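Local coordinates for protein 16S rRNA methylase (Uncultured bacterium, PDB 7JLZ) that probably methylates N1 of an adenine in the 16S ribosomal RNA of the 30S subunit, a change that gives resistance to aminoglycosides, at residues L31-G36 against T98-W103; R37-N42 against A76-G81; S82-P87 against W103-Q108; I130-L135 against Q206-K211. One frame throughout, in Å; residues are numbered along the deposited sequence. Where two conformers were deposited one is given.

Overall arrangement
All four contacts belong to one seven-stranded mixed sheet of the Rossmann-like class I methyltransferase fold, or to the loops and helix beside it. Contact 1 is central, where strand 26-31 runs into the probable cofactor-binding loop beside the end of strand 94-100. Contact 2, which binds the sulfate, lies on the side of strand 76-80, its centre about 10 Å from that of contact 1. Contact 3 shares Trp103 with contact 1 and touches contact 4 through Leu107 on Ile133. Contact 4 extends the sheet past strand 94-100; the backbone of Ile99 probably hydrogen-bonds that of Glu132 and Val134. Contacts 2 and 4 lie about 18 Å apart between centres, on opposite sides of the chain's centre.

Contact 1: residues L31-G36 against T98-W103; sequences LGTGDG and TIILPW
This contact lies at the carboxyl ends of two neighbouring parallel strands in the Rossmann-like fold of class I methyltransferases. Leu31 closes strand 26-31, and the glycine-rich turn Gly32-Gly36 follows it and leads into helix 37-45. In this fold that turn probably binds the methyl-donor cofactor. Strand 94-100 ends at Ile100, and the chain continues through a cis peptide before Pro102 to Trp103, whose side chain points back toward Leu31.

Two backbone hydrogen bonds join the strands. Leu31 N donates to Thr98 O at 2.8 Å, nearly along the C=O axis. Ile100 N donates to Leu31 O at 2.9 Å, in the carbonyl plane. Both are almost straight, with angles at the hydrogen of 176° and 175°. Past the last bond Gly32 continues the line with a CA-H...O contact, its CA 3.3 Å from Ile100 O. Backbone polar atoms of the turn have partners outside the contact: Gly32 N donates to Glu55 OE2, and Gly34 O accepts from Gln60 NE2.

Apolar contact is carried by Leu31 and Trp103. Trp103 has CG anti to its backbone N (chi1 -166°), and its indole lies across Leu31 with NE1 bonded to Ile54 O. Leu31 CB sits over one face, 3.8 Å from the centroid of the five-membered ring. The two methyls splay along the six-membered ring: Leu31 CD1 meets Trp103 CE3 at 3.8 Å, and Leu31 CD2 meets Trp103 CZ2 at 3.8 Å. At the other end of the indole, Trp103 CD1 comes to 3.2 Å from Gly32 N.

Contact 2: residues R37-N42 against A76-G81; sequences RYVYKN and AIYILG. With SO4 (sulfate ion), chain E.
The first helix after the glycine-rich turn packs here against an outermost strand of the Rossmann-like sheet. The axes of helix 37-42 and strand 76-80 run nearly antiparallel, at 163°, and come within 8.2 Å. This is the helix-on-sheet layer of a class I methyltransferase.

Val39 and Tyr78 reach toward each other tip to tip. Val39 CG1, anti to its backbone N, meets Tyr78 CZ at 3.7 Å. It also lies 3.8 Å from Ala76 CB, so this one methyl touches both the phenol end of Tyr78 and the methyl of Ala76. The branch carbon Val39 CB approaches Tyr78 CE2. The hydroxyl of Tyr78 ends beside the helix, with OH 3.4 Å from Tyr40 CB. Tyr40 N is nearby too, but at a poor angle for bonding. Tyr78 OH instead bonds to Ser68 OG of helix 58-70, and Tyr40 OH bonds to Glu71, so both phenols have polar partners in that part of the chain.

Arg37 points away from the strand on an extended chain and holds a sulfate, probably from the crystallisation liquor. Arg37 NE donates a hydrogen bond to Lys186 O. Ser190, Thr191 and Lys186 also bind the sulfate. Lys41 CE lies 3.6 Å above the plane of the Arg37 guanidinium, over its centre. At the guanidinium edge, sulfate O4 accepts from Arg37 NH1 at 3.0 Å and from Arg37 NH2 at 3.2 Å.

Contact 3: residues S82-P87 against W103-Q108; sequences SVEYFP and WGSLLQ
Ser105 holds OG in the crowded position between its backbone N and carbonyl carbon (chi1 57°), and Glu84 bends at chi2 (70°), which turns its carboxylate toward that hydroxyl. Ser105 OG then donates, at 2.7 Å, to Glu84 OE1, which accepts on its syn lone pair. Water 2 makes a second, water-mediated link: it donates a hydrogen bond to Glu84 OE2 and accepts one from Ser105 N at 3.1 Å. Lys117 forms a long, weak ion pair with Glu84 OE1.

The two segments are loops that follow strands 76-80 and 94-100 of the Rossmann-like sheet. Trp103 to Leu106 form a type II' beta turn with Gly104 at positive phi. In the other loop, Ser82 OG accepts from Tyr85 N in an ST motif.

Between the loops, Val83 crosses Trp103 obliquely. Its CG2 meets Trp103 CZ3 at 3.7 Å and Leu106 CB at 3.8 Å. Phe86, with CG anti to its backbone N, brings CD2 to 3.8 Å from Trp103 CH2, edge against edge. Water 1 sits above one face of the indole, accepting from Val83 N at 3.0 Å and donating to Trp103 O at 3.1 Å.

Contact 4: residues I130-L135 against Q206-K211; sequences ICEIVL and QLKFKK
Leu207 O is gripped twice: Ile133 N donates to it at 2.8 Å, nearly along the C=O axis, and Glu132 CA adds a CA-H...O contact at 3.2 Å. Strands 129-135 and 205-211 are antiparallel neighbours. The reversed last strand, set between strands 129-135 and 172-179, is a hallmark of the class I methyltransferase sheet.

Cys131 with Phe209 and Ile133 with Leu207 are hydrogen-bonded pairs, and Glu132 faces Lys208 in a non-hydrogen-bonded pair. Phe209 N reaches Cys131 O at 2.8 Å. The return bond from Cys131 N is less regular, meeting Phe209 O from 34° above the carbonyl plane.

On their shared face the side chains of Ile133 and Phe209 cross obliquely, with Ile133 CD1 3.8 Å from Phe209 CE1. Leu135 CD1 meets Leu207 CD1 at 4.0 Å.

The face of Glu132, Gln206 and Lys208 is mixed, also holding Ile130 and Val134. Glu132 runs alongside Lys208, whose NZ stays beyond salt-bridge range of OE1. Glu132 OE1 is paired instead with Lys96, which probably keeps the carboxylate charged. The planes of this carboxylate and the Gln206 amide are 77° apart. Gln206 NE2 donates a very short, bent hydrogen bond to Glu132 OE2, 2.4 Å, from above the carboxylate plane.

Contact 1: residues L31-G36 against T98-W103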
# COMPACT_ATOMS: atom_id res chain seq x y z
N LEU A 31 -1.10 -1.26 1.10
CA LEU A 31 -0.31 -2.33 1.69
C LEU A 31 0.78 -1.73 2.55
O LEU A 31 1.36 -0.70 2.20
CB LEU A 31 0.34 -3.21 0.63
CG LEU A 31 -0.56 -3.69 -0.50
CD1 LEU A 31 0.25 -4.55 -1.45
CD2 LEU A 31 -1.72 -4.45 0.11
N GLY A 32 1.08 -2.39 3.67
CA GLY A 32 2.17 -1.94 4.51
C GLY A 32 1.83 -0.81 5.46
O GLY A 32 2.73 -0.09 5.90
N THR A 33 0.55 -0.63 5.78
CA THR A 33 0.17 0.50 6.63
C THR A 33 0.39 0.24 8.11
O THR A 33 0.15 1.15 8.91
CB THR A 33 -1.30 0.89 6.38
OG1 THR A 33 -2.15 -0.17 6.82
CG2 THR A 33 -1.56 1.14 4.89
N GLY A 34 0.85 -0.95 8.50
CA GLY A 34 1.10 -1.18 9.92
C GLY A 34 -0.18 -1.53 10.66
O GLY A 34 -0.45 -2.70 10.94
N ASP A 35 -0.98 -0.50 10.98
CA ASP A 35 -2.23 -0.67 11.71
C ASP A 35 -3.43 -0.15 10.94
O ASP A 35 -4.52 -0.02 11.52
CB ASP A 35 -2.16 0.04 13.07
CG ASP A 35 -1.84 1.54 12.96
OD1 ASP A 35 -1.65 2.06 11.84
OD2 ASP A 35 -1.74 2.19 14.04
N GLY A 36 -3.29 0.16 9.66
CA GLY A 36 -4.41 0.67 8.92
C GLY A 36 -4.72 2.15 9.11
O GLY A 36 -5.71 2.63 8.55
N THR A 98 -1.00 1.65 -3.18
CA THR A 98 0.05 2.27 -2.40
C THR A 98 0.73 1.21 -1.54
O THR A 98 0.05 0.45 -0.83
CB THR A 98 -0.50 3.43 -1.56
OG1 THR A 98 -1.02 4.43 -2.45
CG2 THR A 98 0.60 4.07 -0.67
N ILE A 99 2.06 1.15 -1.62
CA ILE A 99 2.85 0.13 -0.96
C ILE A 99 3.84 0.84 -0.05
O ILE A 99 4.79 1.47 -0.53
CB ILE A 99 3.60 -0.77 -1.96
CG1 ILE A 99 2.64 -1.37 -3.00
CG2 ILE A 99 4.32 -1.87 -1.21
CD1 ILE A 99 3.36 -2.09 -4.13
N ILE A 100 3.62 0.77 1.26
CA ILE A 100 4.55 1.34 2.23
C ILE A 100 5.41 0.19 2.72
O ILE A 100 5.01 -0.57 3.62
CB ILE A 100 3.81 2.06 3.37
CG1 ILE A 100 2.83 3.07 2.78
CG2 ILE A 100 4.82 2.72 4.32
CD1 ILE A 100 1.85 3.65 3.77
N LEU A 101 6.60 0.05 2.14
CA LEU A 101 7.42 -1.11 2.43
C LEU A 101 7.90 -1.06 3.88
O LEU A 101 7.99 0.01 4.48
CB LEU A 101 8.60 -1.18 1.46
CG LEU A 101 8.21 -1.64 0.04
CD1 LEU A 101 9.43 -1.64 -0.86
CD2 LEU A 101 7.59 -3.01 0.07
N PRO A 102 8.16 -2.22 4.50
CA PRO A 102 7.99 -3.56 3.94
C PRO A 102 6.57 -4.09 4.03
O PRO A 102 5.77 -3.63 4.85
CB PRO A 102 8.92 -4.40 4.80
CG PRO A 102 8.87 -3.73 6.13
CD PRO A 102 8.80 -2.26 5.83
N TRP A 103 6.25 -5.05 3.16
CA TRP A 103 5.00 -5.80 3.25
C TRP A 103 5.39 -7.25 2.98
O TRP A 103 5.18 -7.78 1.89
CB TRP A 103 3.94 -5.29 2.28
CG TRP A 103 2.54 -5.79 2.56
CD1 TRP A 103 1.78 -5.51 3.67
CD2 TRP A 103 1.74 -6.65 1.73
NE1 TRP A 103 0.55 -6.13 3.56
CE2 TRP A 103 0.51 -6.84 2.40
CE3 TRP A 103 1.95 -7.28 0.50
CZ2 TRP A 103 -0.51 -7.62 1.87
CZ3 TRP A 103 0.93 -8.06 -0.02
CH2 TRP A 103 -0.28 -8.22 0.66

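Contact 2: residues R37-N42 against A76-G81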
# COMPACT_ATOMS: atom_id res chain seq x y z
N ARG A 37 -3.90 2.89 9.88
CA ARG A 37 -4.14 4.32 10.06
C ARG A 37 -4.28 5.04 8.72
O ARG A 37 -5.17 5.87 8.55
CB ARG A 37 -3.00 4.93 10.88
CG ARG A 37 -3.01 6.46 10.96
CD ARG A 37 -1.71 6.96 11.57
NE ARG A 37 -1.58 8.42 11.56
CZ ARG A 37 -1.97 9.23 12.55
NH1 ARG A 37 -2.54 8.72 13.64
NH2 ARG A 37 -1.81 10.54 12.44
N TYR A 38 -3.41 4.70 7.77
CA TYR A 38 -3.42 5.35 6.46
C TYR A 38 -4.76 5.19 5.77
O TYR A 38 -5.27 6.12 5.13
CB TYR A 38 -2.30 4.75 5.60
CG TYR A 38 -2.02 5.43 4.28
CD1 TYR A 38 -1.20 6.55 4.23
CD2 TYR A 38 -2.51 4.94 3.08
CE1 TYR A 38 -0.90 7.18 3.06
CE2 TYR A 38 -2.22 5.56 1.88
CZ TYR A 38 -1.41 6.69 1.88
OH TYR A 38 -1.10 7.33 0.71
N VAL A 39 -5.36 4.00 5.90
CA VAL A 39 -6.65 3.74 5.28
C VAL A 39 -7.72 4.64 5.89
O VAL A 39 -8.48 5.31 5.18
CB VAL A 39 -7.01 2.25 5.44
CG1 VAL A 39 -8.45 2.00 4.95
CG2 VAL A 39 -6.00 1.39 4.67
N TYR A 40 -7.78 4.67 7.22
CA TYR A 40 -8.75 5.49 7.94
C TYR A 40 -8.58 6.98 7.61
O TYR A 40 -9.56 7.67 7.30
CB TYR A 40 -8.58 5.24 9.44
CG TYR A 40 -9.25 6.22 10.37
CD1 TYR A 40 -10.57 6.05 10.78
CD2 TYR A 40 -8.54 7.29 10.92
CE1 TYR A 40 -11.17 6.95 11.67
CE2 TYR A 40 -9.13 8.17 11.81
CZ TYR A 40 -10.44 7.99 12.18
OH TYR A 40 -11.03 8.87 13.06
N LYS A 41 -7.36 7.48 7.71
CA LYS A 41 -7.13 8.90 7.49
C LYS A 41 -7.50 9.30 6.07
O LYS A 41 -8.16 10.32 5.85
CB LYS A 41 -5.68 9.24 7.80
CG LYS A 41 -5.32 9.08 9.27
CD LYS A 41 -5.92 10.21 10.12
CE LYS A 41 -5.43 10.16 11.57
NZ LYS A 41 -5.90 11.34 12.38
N ASN A 42 -7.13 8.48 5.08
CA ASN A 42 -7.41 8.84 3.70
C ASN A 42 -8.89 8.69 3.37
O ASN A 42 -9.46 9.53 2.66
CB ASN A 42 -6.52 8.04 2.76
CG ASN A 42 -5.16 8.70 2.58
OD1 ASN A 42 -4.15 8.22 3.09
ND2 ASN A 42 -5.13 9.81 1.86
N ALA A 76 -13.76 2.78 4.17
CA ALA A 76 -12.54 2.14 4.65
C ALA A 76 -12.87 0.69 4.97
O ALA A 76 -13.80 0.42 5.73
CB ALA A 76 -11.99 2.86 5.89
N ILE A 77 -12.14 -0.24 4.35
CA ILE A 77 -12.33 -1.66 4.62
C ILE A 77 -10.96 -2.30 4.84
O ILE A 77 -9.95 -1.86 4.27
CB ILE A 77 -13.12 -2.34 3.48
CG1 ILE A 77 -13.53 -3.76 3.88
CG2 ILE A 77 -12.33 -2.35 2.20
CD1 ILE A 77 -14.26 -4.49 2.78
N TYR A 78 -10.94 -3.32 5.70
CA TYR A 78 -9.70 -3.94 6.17
C TYR A 78 -9.79 -5.45 6.01
O TYR A 78 -10.74 -6.07 6.49
CB TYR A 78 -9.45 -3.58 7.65
CG TYR A 78 -9.43 -2.09 7.88
CD1 TYR A 78 -10.61 -1.36 8.07
CD2 TYR A 78 -8.22 -1.39 7.90
CE1 TYR A 78 -10.59 0.01 8.26
CE2 TYR A 78 -8.19 -0.01 8.11
CZ TYR A 78 -9.38 0.68 8.29
OH TYR A 78 -9.36 2.04 8.49
N ILE A 79 -8.79 -6.03 5.34
CA ILE A 79 -8.85 -7.41 4.86
C ILE A 79 -7.61 -8.17 5.28
O ILE A 79 -6.50 -7.63 5.27
CB ILE A 79 -9.02 -7.44 3.32
CG1 ILE A 79 -10.33 -6.76 2.93
CG2 ILE A 79 -8.97 -8.87 2.75
CD1 ILE A 79 -10.46 -6.58 1.46
N LEU A 80 -7.78 -9.45 5.62
CA LEU A 80 -6.64 -10.31 5.89
C LEU A 80 -5.98 -10.72 4.58
O LEU A 80 -6.66 -11.19 3.65
CB LEU A 80 -7.06 -11.56 6.65
CG LEU A 80 -7.41 -11.45 8.12
CD1 LEU A 80 -7.65 -12.85 8.66
CD2 LEU A 80 -6.30 -10.74 8.88
N GLY A 81 -4.66 -10.58 4.50
CA GLY A 81 -3.97 -11.00 3.30
C GLY A 81 -2.48 -10.78 3.41
O GLY A 81 -2.00 -10.09 4.32
S SO4 E . -1.45 12.16 15.78
O1 SO4 E . -2.17 13.36 16.14
O2 SO4 E . -0.61 11.76 16.87
O3 SO4 E . -0.64 12.43 14.63
O4 SO4 E . -2.40 11.12 15.48

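Contact 3: residues S82-P87 against W103-Q108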
# COMPACT_ATOMS: atom_id res chain seq x y z
N SER A 82 -1.76 -11.38 2.47
CA SER A 82 -0.31 -11.30 2.38
C SER A 82 0.04 -11.70 0.96
O SER A 82 -0.83 -12.14 0.20
CB SER A 82 0.38 -12.22 3.39
OG SER A 82 0.22 -13.58 3.02
N VAL A 83 1.32 -11.56 0.60
CA VAL A 83 1.77 -12.02 -0.72
C VAL A 83 1.39 -13.48 -0.92
O VAL A 83 0.86 -13.87 -1.97
CB VAL A 83 3.29 -11.84 -0.89
CG1 VAL A 83 3.78 -12.59 -2.13
CG2 VAL A 83 3.66 -10.38 -1.00
N GLU A 84 1.65 -14.31 0.09
CA GLU A 84 1.47 -15.75 -0.02
C GLU A 84 0.01 -16.17 0.07
O GLU A 84 -0.35 -17.24 -0.43
CB GLU A 84 2.29 -16.44 1.07
CG GLU A 84 3.80 -16.31 0.92
CD GLU A 84 4.34 -14.91 1.17
OE1 GLU A 84 5.36 -14.55 0.53
OE2 GLU A 84 3.77 -14.16 2.01
N TYR A 85 -0.83 -15.36 0.71
CA TYR A 85 -2.27 -15.62 0.84
C TYR A 85 -3.00 -14.35 0.43
O TYR A 85 -3.55 -13.62 1.26
CB TYR A 85 -2.63 -16.04 2.27
CG TYR A 85 -2.01 -17.37 2.66
CD1 TYR A 85 -2.62 -18.57 2.31
CD2 TYR A 85 -0.82 -17.41 3.36
CE1 TYR A 85 -2.05 -19.78 2.66
CE2 TYR A 85 -0.25 -18.61 3.72
CZ TYR A 85 -0.87 -19.79 3.37
OH TYR A 85 -0.29 -20.99 3.73
N PHE A 86 -2.96 -14.07 -0.87
CA PHE A 86 -3.59 -12.83 -1.27
C PHE A 86 -5.01 -13.08 -1.76
O PHE A 86 -5.26 -14.07 -2.47
CB PHE A 86 -2.78 -12.16 -2.38
CG PHE A 86 -3.22 -10.77 -2.65
CD1 PHE A 86 -4.23 -10.52 -3.57
CD2 PHE A 86 -2.69 -9.71 -1.93
CE1 PHE A 86 -4.67 -9.23 -3.79
CE2 PHE A 86 -3.13 -8.42 -2.14
CZ PHE A 86 -4.12 -8.18 -3.07
N PRO A 87 -5.98 -12.22 -1.44
CA PRO A 87 -7.37 -12.49 -1.85
C PRO A 87 -7.56 -12.30 -3.35
O PRO A 87 -7.42 -11.18 -3.87
CB PRO A 87 -8.18 -11.46 -1.05
CG PRO A 87 -7.20 -10.37 -0.72
CD PRO A 87 -5.87 -11.05 -0.55
N TRP A 103 6.25 -5.05 3.16
CA TRP A 103 5.00 -5.80 3.25
C TRP A 103 5.39 -7.25 2.98
O TRP A 103 5.18 -7.78 1.89
CB TRP A 103 3.94 -5.29 2.28
CG TRP A 103 2.54 -5.79 2.56
CD1 TRP A 103 1.78 -5.51 3.67
CD2 TRP A 103 1.74 -6.65 1.73
NE1 TRP A 103 0.55 -6.13 3.56
CE2 TRP A 103 0.51 -6.84 2.40
CE3 TRP A 103 1.95 -7.28 0.50
CZ2 TRP A 103 -0.51 -7.62 1.87
CZ3 TRP A 103 0.93 -8.06 -0.02
CH2 TRP A 103 -0.28 -8.22 0.66
N GLY A 104 6.00 -7.88 3.98
CA GLY A 104 6.36 -9.28 3.85
C GLY A 104 7.45 -9.46 2.81
O GLY A 104 8.45 -8.74 2.80
N SER A 105 7.24 -10.42 1.91
CA SER A 105 8.22 -10.72 0.88
C SER A 105 8.16 -9.78 -0.32
O SER A 105 9.00 -9.88 -1.21
CB SER A 105 8.03 -12.15 0.40
OG SER A 105 6.71 -12.33 -0.06
N LEU A 106 7.19 -8.87 -0.36
CA LEU A 106 6.98 -8.05 -1.55
C LEU A 106 8.16 -7.11 -1.76
O LEU A 106 8.48 -6.29 -0.89
CB LEU A 106 5.69 -7.25 -1.42
CG LEU A 106 5.25 -6.53 -2.69
CD1 LEU A 106 5.07 -7.53 -3.83
CD2 LEU A 106 3.98 -5.73 -2.45
N LEU A 107 8.81 -7.20 -2.93
CA LEU A 107 9.93 -6.33 -3.28
C LEU A 107 11.03 -6.41 -2.22
O LEU A 107 11.72 -5.43 -1.94
CB LEU A 107 9.47 -4.89 -3.48
CG LEU A 107 8.50 -4.61 -4.63
CD1 LEU A 107 7.93 -3.21 -4.54
CD2 LEU A 107 9.17 -4.84 -6.00
N GLN A 108 11.21 -7.60 -1.64
CA GLN A 108 12.09 -7.75 -0.49
C GLN A 108 13.56 -7.58 -0.86
O GLN A 108 14.34 -7.09 -0.03
CB GLN A 108 11.86 -9.12 0.16
CG GLN A 108 12.55 -9.27 1.49
CD GLN A 108 11.91 -10.33 2.36
OE1 GLN A 108 11.67 -10.12 3.55
NE2 GLN A 108 11.62 -11.49 1.77
O HOH W 1 3.07 -9.99 2.42
O HOH W 2 4.96 -12.24 2.82

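Contact 4: residues I130-L135 against Q206-K211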
# COMPACT_ATOMS: atom_id res chain seq x y z
N ILE A 130 -2.30 3.43 -11.03
CA ILE A 130 -1.09 4.07 -10.54
C ILE A 130 -0.62 3.33 -9.30
O ILE A 130 -1.42 3.00 -8.42
CB ILE A 130 -1.33 5.56 -10.20
CG1 ILE A 130 -1.68 6.35 -11.46
CG2 ILE A 130 -0.12 6.15 -9.48
CD1 ILE A 130 -0.80 6.01 -12.65
N CYS A 131 0.68 3.05 -9.23
CA CYS A 131 1.29 2.47 -8.04
C CYS A 131 2.16 3.52 -7.37
O CYS A 131 2.92 4.21 -8.05
CB CYS A 131 2.12 1.23 -8.39
SG CYS A 131 2.97 0.48 -7.00
N GLU A 132 2.02 3.65 -6.06
CA GLU A 132 2.89 4.52 -5.27
C GLU A 132 3.62 3.65 -4.26
O GLU A 132 3.00 2.80 -3.60
CB GLU A 132 2.08 5.61 -4.56
CG GLU A 132 2.91 6.52 -3.65
CD GLU A 132 2.09 7.62 -2.97
OE1 GLU A 132 1.08 8.05 -3.55
OE2 GLU A 132 2.47 8.04 -1.86
N ILE A 133 4.94 3.81 -4.18
CA ILE A 133 5.77 3.02 -3.28
C ILE A 133 6.51 4.00 -2.39
O ILE A 133 7.21 4.89 -2.88
CB ILE A 133 6.76 2.12 -4.04
CG1 ILE A 133 6.01 1.12 -4.91
CG2 ILE A 133 7.65 1.37 -3.07
CD1 ILE A 133 6.92 0.13 -5.63
N VAL A 134 6.32 3.85 -1.08
CA VAL A 134 7.01 4.65 -0.09
C VAL A 134 8.18 3.83 0.43
O VAL A 134 7.99 2.70 0.89
CB VAL A 134 6.06 5.06 1.05
CG1 VAL A 134 6.83 5.78 2.17
CG2 VAL A 134 4.94 5.94 0.50
N LEU A 135 9.39 4.39 0.33
CA LEU A 135 10.62 3.70 0.68
C LEU A 135 11.28 4.38 1.86
O LEU A 135 11.20 5.60 2.02
CB LEU A 135 11.61 3.67 -0.50
CG LEU A 135 11.28 2.78 -1.70
CD1 LEU A 135 12.36 2.88 -2.78
CD2 LEU A 135 11.14 1.35 -1.23
N GLN A 206 8.98 8.81 -1.86
CA GLN A 206 7.75 8.44 -2.55
C GLN A 206 8.06 8.28 -4.03
O GLN A 206 8.65 9.16 -4.63
CB GLN A 206 6.71 9.55 -2.35
CG GLN A 206 5.29 9.22 -2.72
CD GLN A 206 4.38 10.42 -2.50
OE1 GLN A 206 4.58 11.48 -3.09
NE2 GLN A 206 3.40 10.27 -1.61
N LEU A 207 7.66 7.15 -4.60
CA LEU A 207 7.87 6.89 -6.02
C LEU A 207 6.53 6.50 -6.60
O LEU A 207 5.80 5.71 -5.99
CB LEU A 207 8.89 5.75 -6.24
CG LEU A 207 10.38 5.99 -5.96
CD1 LEU A 207 10.66 6.13 -4.47
CD2 LEU A 207 11.22 4.88 -6.56
N LYS A 208 6.19 7.06 -7.76
CA LYS A 208 4.94 6.72 -8.44
C LYS A 208 5.25 6.10 -9.79
O LYS A 208 6.22 6.46 -10.45
CB LYS A 208 4.04 7.95 -8.64
CG LYS A 208 3.61 8.54 -7.29
CD LYS A 208 2.59 9.65 -7.43
CE LYS A 208 2.16 10.15 -6.05
NZ LYS A 208 1.26 11.34 -6.12
N PHE A 209 4.39 5.16 -10.19
CA PHE A 209 4.57 4.40 -11.41
C PHE A 209 3.24 4.25 -12.11
O PHE A 209 2.17 4.35 -11.51
CB PHE A 209 5.14 3.00 -11.15
CG PHE A 209 6.35 2.97 -10.25
CD1 PHE A 209 6.21 3.02 -8.87
CD2 PHE A 209 7.62 2.85 -10.79
CE1 PHE A 209 7.32 2.98 -8.06
CE2 PHE A 209 8.72 2.81 -9.98
CZ PHE A 209 8.57 2.87 -8.61
N LYS A 210 3.32 3.99 -13.41
CA LYS A 210 2.21 3.42 -14.15
C LYS A 210 2.67 2.09 -14.75
O LYS A 210 3.85 1.75 -14.74
CB LYS A 210 1.69 4.38 -15.22
CG LYS A 210 2.75 4.93 -16.14
CD LYS A 210 2.11 5.82 -17.21
CE LYS A 210 3.15 6.46 -18.10
NZ LYS A 210 2.51 7.28 -19.18
N LYS A 211 1.71 1.32 -15.25
CA LYS A 211 2.07 0.05 -15.87
C LYS A 211 2.83 0.27 -17.16
O LYS A 211 2.58 1.23 -17.91
CB LYS A 211 0.83 -0.77 -16.16
CG LYS A 211 0.12 -1.26 -14.95
CD LYS A 211 -0.96 -2.22 -15.42
CE LYS A 211 -1.57 -2.95 -14.27
NZ LYS A 211 -2.30 -4.13 -14.80